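Local atomic coordinates of OTU domain-containing protein wMelOTU (Wolbachia pipientis wMel, PDB entry 6W9O), a protein that probably cleaves ubiquitin from proteins as an OTU-family cysteine protease, consistent with a bacterial effector that acts as a deubiquitinase. Residues Arg59-Gln64 / Thr181-Asn186; Glu63-Glu68 / Arg198-Ala203. All coordinates share one frame; numbering follows the deposited sequence.

Interaction 1 (Arg59-Gln64 / Thr181-Asn186); sequences RQSLEQ and TVHIIN
Ser61 and Val182 form the closest CA pair across the two segments, 5.4 Å apart, and Ser61 is joined directly to the next strand residue. The peptide N-H of His183 points at the serine oxygen: His183 N to Ser61 OG measures 2.9 Å, and the angle at the hydrogen, 161°, is close to straight. The serine torsion explains the reach, for OG stands anti to its own peptide nitrogen (chi1 171°), where it extends from the helix onto the strand. It settles alongside Val182, with Ser61 OG 3.2 Å from Val182 CA, so the hydroxyl packs against the valine while accepting the amide proton. The N-H of the buried His183 is thus bonded to a helix side chain.

At the next helix residue, Val182 CG1 rests 3.7 Å from Leu62 CA. The tip of Leu62 joins it more loosely, Leu62 CD1 lying 4.1 Å from Val182 CG1, the two side chains running side by side in the same direction. The imidazole of His183 is engaged through ND1, hydrogen-bonded to His142 ND1, with the two rings roughly perpendicular.

The axes of segments 59-64 and 181-186 approach to 7.2 Å at 147°, roughly antiparallel. The arrangement is a helix packed on the central mixed sheet of an OTU-like cysteine protease (clan CA), pinned by a serine-to-strand bond. Phe58 of the same helix also covers Val182, and Leu62 continues onto Val70 and Val139. Strand 181-188 itself is an inner member of the sheet, bonded through Val182 and Ile184 to strand 140-146 and through His183 to strand 191-197.

Interaction 2 (Glu63-Glu68 / Arg198-Ala203); sequences EQQTGE and RNKSSA
A bend in Gln65 and an extended Lys200 bring their polar ends together. Gln65 turns back at chi2 (-66°), which swings its amide toward the loop although its CB starts off in the other direction, while Lys200 keeps every torsion beyond chi1 anti and spans the gap. Lys200 NZ then donates to Gln65 OE1 at 2.9 Å; the C=O...N angle is 126°, and the ammonium sits 34° off the carbonyl plane. Two waters also accept from it: one links Lys200 NZ, at 2.7 Å, to the main-chain Gln65 O, and another joins Lys200 NZ to Gln65 NE2. Gln65 OE1 and the two waters thus grip the ammonium, and since Gln65 NE2 also binds Thr181 O, the orientation of the amide is settled.

This is the surface where the last turn of helix 53-66 meets the connection between strand 191-197 and helix 203-209. The helix stops at Thr66, Gly67 leaves helical geometry with positive phi, and an ST turn spans this exit, Thr66 OG1 accepting from Glu68 N at 3.1 Å. On the other segment, Ser202 occupies the N-cap of the final helix.

Gln64 carries the apolar share: its stem crosses that of Lys200, with Gln64 CG 3.5 Å from Lys200 CB. Beyond it, Gln64 NE2 lies 3.0 Å from Ser201 OG. Both polar ends are fixed by Asp197, which offers its backbone N to Gln64 OE1 and its backbone O to Ser201 OG, with Tyr43 OH a further partner of the serine.

In the fold
From the N terminus the chain runs through edge strand 42-44 into helix 53-66, from which both contacts start. It then makes four further helices and three strands of the sheet, and returns at 181-186 to close interaction 1. Next it forms the hairpin with strand 191-197 and comes back to the helix again at 198-203, closing interaction 2. The two long loops cross: the second starts within the first and ends beyond it. Their centres are 10 Å apart, and they share Glu63 and Gln64. Interaction 1 ties the helix to the sheet in a buried contact; interaction 2 ties its C-terminal end to the exposed lead-in of helix 203-209.

Interaction 1 (Arg59-Gln64 / Thr181-Asn186)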
ATOM      1  N   ARG A  59       4.691  -4.239   0.904  1.00 12.17           N
ATOM      2  CA  ARG A  59       5.566  -5.154   1.673  1.00 12.63           C
ATOM      3  C   ARG A  59       6.991  -4.635   1.734  1.00 14.92           C
ATOM      4  O   ARG A  59       7.643  -4.745   2.792  1.00 13.80           O
ATOM      5  CB  ARG A  59       5.583  -6.530   0.946  1.00 16.91           C
ATOM      6  CG  ARG A  59       6.744  -7.460   1.330  1.00 18.33           C
ATOM      7  CD  ARG A  59       6.740  -8.693   0.477  1.00 17.83           C
ATOM      8  NE  ARG A  59       7.481  -8.470  -0.760  1.00 18.43           N
ATOM      9  CZ  ARG A  59       8.814  -8.469  -0.880  1.00 21.59           C
ATOM     10  NH1 ARG A  59       9.614  -8.609   0.184  1.00 20.44           N
ATOM     11  NH2 ARG A  59       9.354  -8.331  -2.091  1.00 22.19           N
ATOM     12  N   GLN A  60       7.538  -4.180   0.588  1.00 15.02           N
ATOM     13  CA  GLN A  60       8.950  -3.807   0.591  1.00 13.67           C
ATOM     14  C   GLN A  60       9.169  -2.575   1.434  1.00 12.94           C
ATOM     15  O   GLN A  60      10.180  -2.485   2.161  1.00 13.45           O
ATOM     16  CB  GLN A  60       9.445  -3.585  -0.832  1.00 13.21           C
ATOM     17  CG  GLN A  60       9.573  -4.912  -1.636  1.00 13.98           C
ATOM     18  CD  GLN A  60      10.098  -4.617  -3.006  1.00 16.50           C
ATOM     19  OE1 GLN A  60      11.180  -4.043  -3.153  1.00 18.82           O
ATOM     20  NE2 GLN A  60       9.319  -4.960  -4.048  1.00 16.73           N
ATOM     21  N   SER A  61       8.282  -1.584   1.334  1.00 12.70           N
ATOM     22  CA  SER A  61       8.492  -0.372   2.131  1.00 11.50           C
ATOM     23  C   SER A  61       8.259  -0.671   3.605  1.00 13.10           C
ATOM     24  O   SER A  61       9.027  -0.205   4.477  1.00 12.99           O
ATOM     25  CB  SER A  61       7.553   0.731   1.588  1.00 12.59           C
ATOM     26  OG  SER A  61       7.579   1.870   2.462  1.00 12.62           O
ATOM     27  N   LEU A  62       7.266  -1.525   3.917  1.00 13.95           N
ATOM     28  CA  LEU A  62       7.035  -1.927   5.311  1.00 12.93           C
ATOM     29  C   LEU A  62       8.269  -2.579   5.900  1.00 12.58           C
ATOM     30  O   LEU A  62       8.670  -2.278   7.038  1.00 14.36           O
ATOM     31  CB  LEU A  62       5.842  -2.891   5.388  1.00 13.86           C
ATOM     32  CG  LEU A  62       5.454  -3.345   6.807  1.00 14.25           C
ATOM     33  CD1 LEU A  62       4.835  -2.178   7.560  1.00 16.88           C
ATOM     34  CD2 LEU A  62       4.522  -4.564   6.731  1.00 19.04           C
ATOM     35  N   GLU A  63       8.902  -3.487   5.152  1.00 12.92           N
ATOM     36  CA  GLU A  63      10.044  -4.193   5.716  1.00 13.00           C
ATOM     37  C   GLU A  63      11.188  -3.209   5.960  1.00 14.03           C
ATOM     38  O   GLU A  63      11.871  -3.260   6.999  1.00 14.47           O
ATOM     39  CB  GLU A  63      10.503  -5.319   4.781  1.00 14.70           C
ATOM     40  CG  GLU A  63      11.719  -6.038   5.429  1.00 15.24           C
ATOM     41  CD  GLU A  63      12.257  -7.223   4.651  1.00 18.40           C
ATOM     42  OE1 GLU A  63      11.578  -7.661   3.660  1.00 20.12           O
ATOM     43  OE2 GLU A  63      13.300  -7.762   5.017  1.00 20.11           O
ATOM     44  N   GLN A  64      11.426  -2.310   5.007  1.00 14.41           N
ATOM     45  CA  GLN A  64      12.563  -1.419   5.189  1.00 14.24           C
ATOM     46  C   GLN A  64      12.324  -0.449   6.335  1.00 14.43           C
ATOM     47  O   GLN A  64      13.251  -0.128   7.097  1.00 14.77           O
ATOM     48  CB  GLN A  64      12.770  -0.656   3.873  1.00 15.40           C
ATOM     49  CG  GLN A  64      14.053   0.094   3.861  1.00 20.72           C
ATOM     50  CD  GLN A  64      14.358   0.629   2.455  1.00 19.80           C
ATOM     51  OE1 GLN A  64      13.914   1.678   2.150  1.00 19.77           O
ATOM     52  NE2 GLN A  64      15.143  -0.089   1.669  1.00 23.82           N
ATOM     53  N   THR A 181       5.527   5.699   8.369  1.00 14.26           N
ATOM     54  CA  THR A 181       4.920   5.954   7.051  1.00 12.31           C
ATOM     55  C   THR A 181       5.607   5.023   6.062  1.00 14.90           C
ATOM     56  O   THR A 181       6.844   4.992   6.001  1.00 15.82           O
ATOM     57  CB  THR A 181       5.173   7.402   6.630  1.00 13.26           C
ATOM     58  OG1 THR A 181       4.466   8.294   7.506  1.00 16.78           O
ATOM     59  CG2 THR A 181       4.648   7.680   5.205  1.00 14.29           C
ATOM     60  N   VAL A 182       4.814   4.295   5.246  1.00 12.74           N
ATOM     61  CA  VAL A 182       5.352   3.523   4.143  1.00 11.82           C
ATOM     62  C   VAL A 182       5.052   4.293   2.856  1.00 14.10           C
ATOM     63  O   VAL A 182       4.165   5.165   2.808  1.00 14.46           O
ATOM     64  CB  VAL A 182       4.788   2.094   4.105  1.00 15.20           C
ATOM     65  CG1 VAL A 182       5.266   1.319   5.376  1.00 15.11           C
ATOM     66  CG2 VAL A 182       3.311   2.119   4.098  1.00 15.57           C
ATOM     67  N   HIS A 183       5.834   4.030   1.798  1.00 11.59           N
ATOM     68  CA  HIS A 183       5.816   4.885   0.600  1.00 10.60           C
ATOM     69  C   HIS A 183       5.770   4.056  -0.665  1.00 11.76           C
ATOM     70  O   HIS A 183       6.587   3.155  -0.843  1.00 12.98           O
ATOM     71  CB  HIS A 183       7.115   5.743   0.516  1.00 11.89           C
ATOM     72  CG  HIS A 183       7.358   6.572   1.736  1.00 10.45           C
ATOM     73  ND1 HIS A 183       6.909   7.871   1.855  1.00 12.86           N
ATOM     74  CD2 HIS A 183       8.066   6.295   2.864  1.00 12.85           C
ATOM     75  CE1 HIS A 183       7.295   8.346   3.042  1.00 13.84           C
ATOM     76  NE2 HIS A 183       8.010   7.413   3.660  1.00 13.93           N
ATOM     77  N   ILE A 184       4.841   4.416  -1.571  1.00 11.60           N
ATOM     78  CA  ILE A 184       4.777   3.759  -2.873  1.00 11.23           C
ATOM     79  C   ILE A 184       4.498   4.813  -3.920  1.00 11.57           C
ATOM     80  O   ILE A 184       4.029   5.919  -3.620  1.00 13.31           O
ATOM     81  CB  ILE A 184       3.727   2.622  -2.930  1.00 12.38           C
ATOM     82  CG1 ILE A 184       2.320   3.236  -2.858  1.00 13.41           C
ATOM     83  CG2 ILE A 184       3.956   1.596  -1.802  1.00 13.44           C
ATOM     84  CD1 ILE A 184       1.230   2.131  -2.882  1.00 14.06           C
ATOM     85  N   ILE A 185       4.834   4.484  -5.152  1.00 12.52           N
ATOM     86  CA  ILE A 185       4.642   5.423  -6.265  1.00 13.68           C
ATOM     87  C   ILE A 185       3.711   4.802  -7.289  1.00 15.18           C
ATOM     88  O   ILE A 185       3.776   3.595  -7.552  1.00 14.24           O
ATOM     89  CB  ILE A 185       5.990   5.911  -6.834  1.00 20.79           C
ATOM     90  CG1 ILE A 185       5.822   6.975  -7.932  1.00 23.08           C
ATOM     91  CG2 ILE A 185       6.860   4.776  -7.284  1.00 23.25           C
ATOM     92  CD1 ILE A 185       7.131   7.894  -8.032  1.00 23.42           C
ATOM     93  N   ASN A 186       2.780   5.611  -7.783  1.00 13.34           N
ATOM     94  CA  ASN A 186       1.683   5.166  -8.679  1.00 13.43           C
ATOM     95  C   ASN A 186       1.849   5.885 -10.013  1.00 15.79           C
ATOM     96  O   ASN A 186       1.443   7.044 -10.167  1.00 17.12           O
ATOM     97  CB  ASN A 186       0.375   5.528  -7.978  1.00 14.92           C
ATOM     98  CG  ASN A 186      -0.886   5.199  -8.774  1.00 19.34           C
ATOM     99  OD1 ASN A 186      -1.906   5.891  -8.618  1.00 22.52           O
ATOM    100  ND2 ASN A 186      -0.830   4.187  -9.629  1.00 15.64           N
TER

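Interaction 2 (Glu63-Glu68 / Arg198-Ala203)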
ATOM      1  N   GLU A  63       8.902  -3.487   5.152  1.00 12.92           N
ATOM      2  CA  GLU A  63      10.044  -4.193   5.716  1.00 13.00           C
ATOM      3  C   GLU A  63      11.188  -3.209   5.960  1.00 14.03           C
ATOM      4  O   GLU A  63      11.871  -3.260   6.999  1.00 14.47           O
ATOM      5  CB  GLU A  63      10.503  -5.319   4.781  1.00 14.70           C
ATOM      6  CG  GLU A  63      11.719  -6.038   5.429  1.00 15.24           C
ATOM      7  CD  GLU A  63      12.257  -7.223   4.651  1.00 18.40           C
ATOM      8  OE1 GLU A  63      11.578  -7.661   3.660  1.00 20.12           O
ATOM      9  OE2 GLU A  63      13.300  -7.762   5.017  1.00 20.11           O
ATOM     10  N   GLN A  64      11.426  -2.310   5.007  1.00 14.41           N
ATOM     11  CA  GLN A  64      12.563  -1.419   5.189  1.00 14.24           C
ATOM     12  C   GLN A  64      12.324  -0.449   6.335  1.00 14.43           C
ATOM     13  O   GLN A  64      13.251  -0.128   7.097  1.00 14.77           O
ATOM     14  CB  GLN A  64      12.770  -0.656   3.873  1.00 15.40           C
ATOM     15  CG  GLN A  64      14.053   0.094   3.861  1.00 20.72           C
ATOM     16  CD  GLN A  64      14.358   0.629   2.455  1.00 19.80           C
ATOM     17  OE1 GLN A  64      13.914   1.678   2.150  1.00 19.77           O
ATOM     18  NE2 GLN A  64      15.143  -0.089   1.669  1.00 23.82           N
ATOM     19  N   GLN A  65      11.102   0.064   6.466  1.00 14.77           N
ATOM     20  CA  GLN A  65      10.775   1.088   7.462  1.00 12.57           C
ATOM     21  C   GLN A  65      10.680   0.495   8.853  1.00 15.40           C
ATOM     22  O   GLN A  65      11.165   1.103   9.826  1.00 16.77           O
ATOM     23  CB  GLN A  65       9.410   1.735   7.133  1.00 13.88           C
ATOM     24  CG  GLN A  65       9.443   2.615   5.882  1.00 14.62           C
ATOM     25  CD  GLN A  65      10.322   3.845   6.102  1.00 17.42           C
ATOM     26  OE1 GLN A  65      11.551   3.766   5.985  1.00 19.01           O
ATOM     27  NE2 GLN A  65       9.725   4.967   6.487  1.00 15.57           N
ATOM     28  N   THR A  66      10.015  -0.685   8.997  1.00 15.90           N
ATOM     29  CA  THR A  66       9.734  -1.216  10.346  1.00 18.54           C
ATOM     30  C   THR A  66      10.419  -2.534  10.666  1.00 17.63           C
ATOM     31  O   THR A  66      10.412  -2.964  11.839  1.00 19.71           O
ATOM     32  CB  THR A  66       8.229  -1.439  10.547  1.00 19.33           C
ATOM     33  OG1 THR A  66       7.813  -2.599   9.781  1.00 18.71           O
ATOM     34  CG2 THR A  66       7.415  -0.233  10.117  1.00 21.90           C
ATOM     35  N   GLY A  67      11.024  -3.190   9.677  1.00 15.74           N
ATOM     36  CA  GLY A  67      11.590  -4.485   9.867  1.00 17.74           C
ATOM     37  C   GLY A  67      10.586  -5.614   9.783  1.00 19.05           C
ATOM     38  O   GLY A  67      10.994  -6.780   9.784  1.00 21.00           O
ATOM     39  N   GLU A  68       9.297  -5.317   9.653  1.00 18.43           N
ATOM     40  CA  GLU A  68       8.325  -6.407   9.668  1.00 19.39           C
ATOM     41  C   GLU A  68       8.234  -7.029   8.267  1.00 16.50           C
ATOM     42  O   GLU A  68       8.011  -6.315   7.278  1.00 17.41           O
ATOM     43  CB  GLU A  68       6.969  -5.860  10.107  1.00 20.84           C
ATOM     44  CG  GLU A  68       5.963  -7.037  10.319  1.00 24.74           C
ATOM     45  CD  GLU A  68       4.795  -6.717  11.250  1.00 32.34           C
ATOM     46  OE1 GLU A  68       4.593  -5.535  11.632  1.00 33.11           O
ATOM     47  OE2 GLU A  68       4.067  -7.685  11.569  1.00 35.92           O
ATOM     48  N   ARG A 198      17.780   4.800   0.140  1.00 13.98           N
ATOM     49  CA  ARG A 198      19.132   4.248   0.043  1.00 16.93           C
ATOM     50  C   ARG A 198      19.776   4.071   1.424  1.00 14.71           C
ATOM     51  O   ARG A 198      20.622   3.172   1.623  1.00 17.92           O
ATOM     52  CB  ARG A 198      20.050   5.143  -0.804  1.00 18.37           C
ATOM     53  CG  ARG A 198      19.550   5.383  -2.233  1.00 27.31           C
ATOM     54  CD  ARG A 198      20.557   6.271  -3.000  1.00 37.32           C
ATOM     55  NE  ARG A 198      20.421   6.006  -4.429  1.00 47.32           N
ATOM     56  CZ  ARG A 198      19.537   6.632  -5.196  1.00 52.94           C
ATOM     57  NH1 ARG A 198      18.731   7.544  -4.659  1.00 50.28           N
ATOM     58  NH2 ARG A 198      19.442   6.337  -6.494  1.00 60.97           N
ATOM     59  N   ASN A 199      19.455   4.963   2.360  1.00 14.53           N
ATOM     60  CA  ASN A 199      20.084   4.920   3.667  1.00 16.18           C
ATOM     61  C   ASN A 199      19.717   3.655   4.413  1.00 16.08           C
ATOM     62  O   ASN A 199      20.466   3.282   5.329  1.00 16.88           O
ATOM     63  CB  ASN A 199      19.612   6.137   4.500  1.00 19.24           C
ATOM     64  CG  ASN A 199      20.198   7.448   4.019  1.00 24.78           C
ATOM     65  OD1 ASN A 199      21.301   7.479   3.502  1.00 27.68           O
ATOM     66  ND2 ASN A 199      19.464   8.561   4.222  1.00 19.45           N
ATOM     67  N   LYS A 200      18.616   3.010   4.069  1.00 16.12           N
ATOM     68  CA  LYS A 200      18.095   1.836   4.763  1.00 15.81           C
ATOM     69  C   LYS A 200      18.253   0.571   3.938  1.00 17.66           C
ATOM     70  O   LYS A 200      17.650  -0.465   4.270  1.00 17.71           O
ATOM     71  CB  LYS A 200      16.617   2.059   5.132  1.00 15.02           C
ATOM     72  CG  LYS A 200      16.482   3.310   5.994  1.00 15.96           C
ATOM     73  CD  LYS A 200      15.007   3.466   6.467  1.00 15.59           C
ATOM     74  CE  LYS A 200      14.882   4.762   7.247  1.00 17.54           C
ATOM     75  NZ  LYS A 200      13.497   4.938   7.794  1.00 22.28           N
ATOM     76  N   SER A 201      18.950   0.669   2.805  1.00 17.67           N
ATOM     77  CA  SER A 201      19.125  -0.443   1.872  1.00 16.67           C
ATOM     78  C   SER A 201      20.540  -0.983   1.960  1.00 17.27           C
ATOM     79  O   SER A 201      21.490  -0.225   2.136  1.00 20.15           O
ATOM     80  CB  SER A 201      18.934  -0.003   0.423  1.00 17.43           C
ATOM     81  OG  SER A 201      17.703   0.669   0.252  1.00 19.33           O
ATOM     82  N   SER A 202      20.703  -2.301   1.811  1.00 18.74           N
ATOM     83  CA  SER A 202      22.031  -2.880   1.820  1.00 20.54           C
ATOM     84  C   SER A 202      22.773  -2.527   0.536  1.00 19.89           C
ATOM     85  O   SER A 202      22.141  -2.179  -0.483  1.00 19.19           O
ATOM     86  CB  SER A 202      21.984  -4.420   1.930  1.00 24.20           C
ATOM     87  OG  SER A 202      21.438  -4.943   0.690  1.00 23.51           O
ATOM     88  N   ALA A 203      24.084  -2.650   0.552  1.00 23.32           N
ATOM     89  CA  ALA A 203      24.855  -2.342  -0.644  1.00 23.99           C
ATOM     90  C   ALA A 203      24.458  -3.282  -1.762  1.00 28.57           C
ATOM     91  O   ALA A 203      24.366  -2.867  -2.928  1.00 28.02           O
ATOM     92  CB  ALA A 203      26.352  -2.464  -0.343  1.00 24.48           C
TER
HETATM   93  O   HOH W   1      11.489   7.215   6.824  1.00 20.51           O
HETATM   94  O   HOH W   2      12.819   3.266   9.827  1.00 23.05           O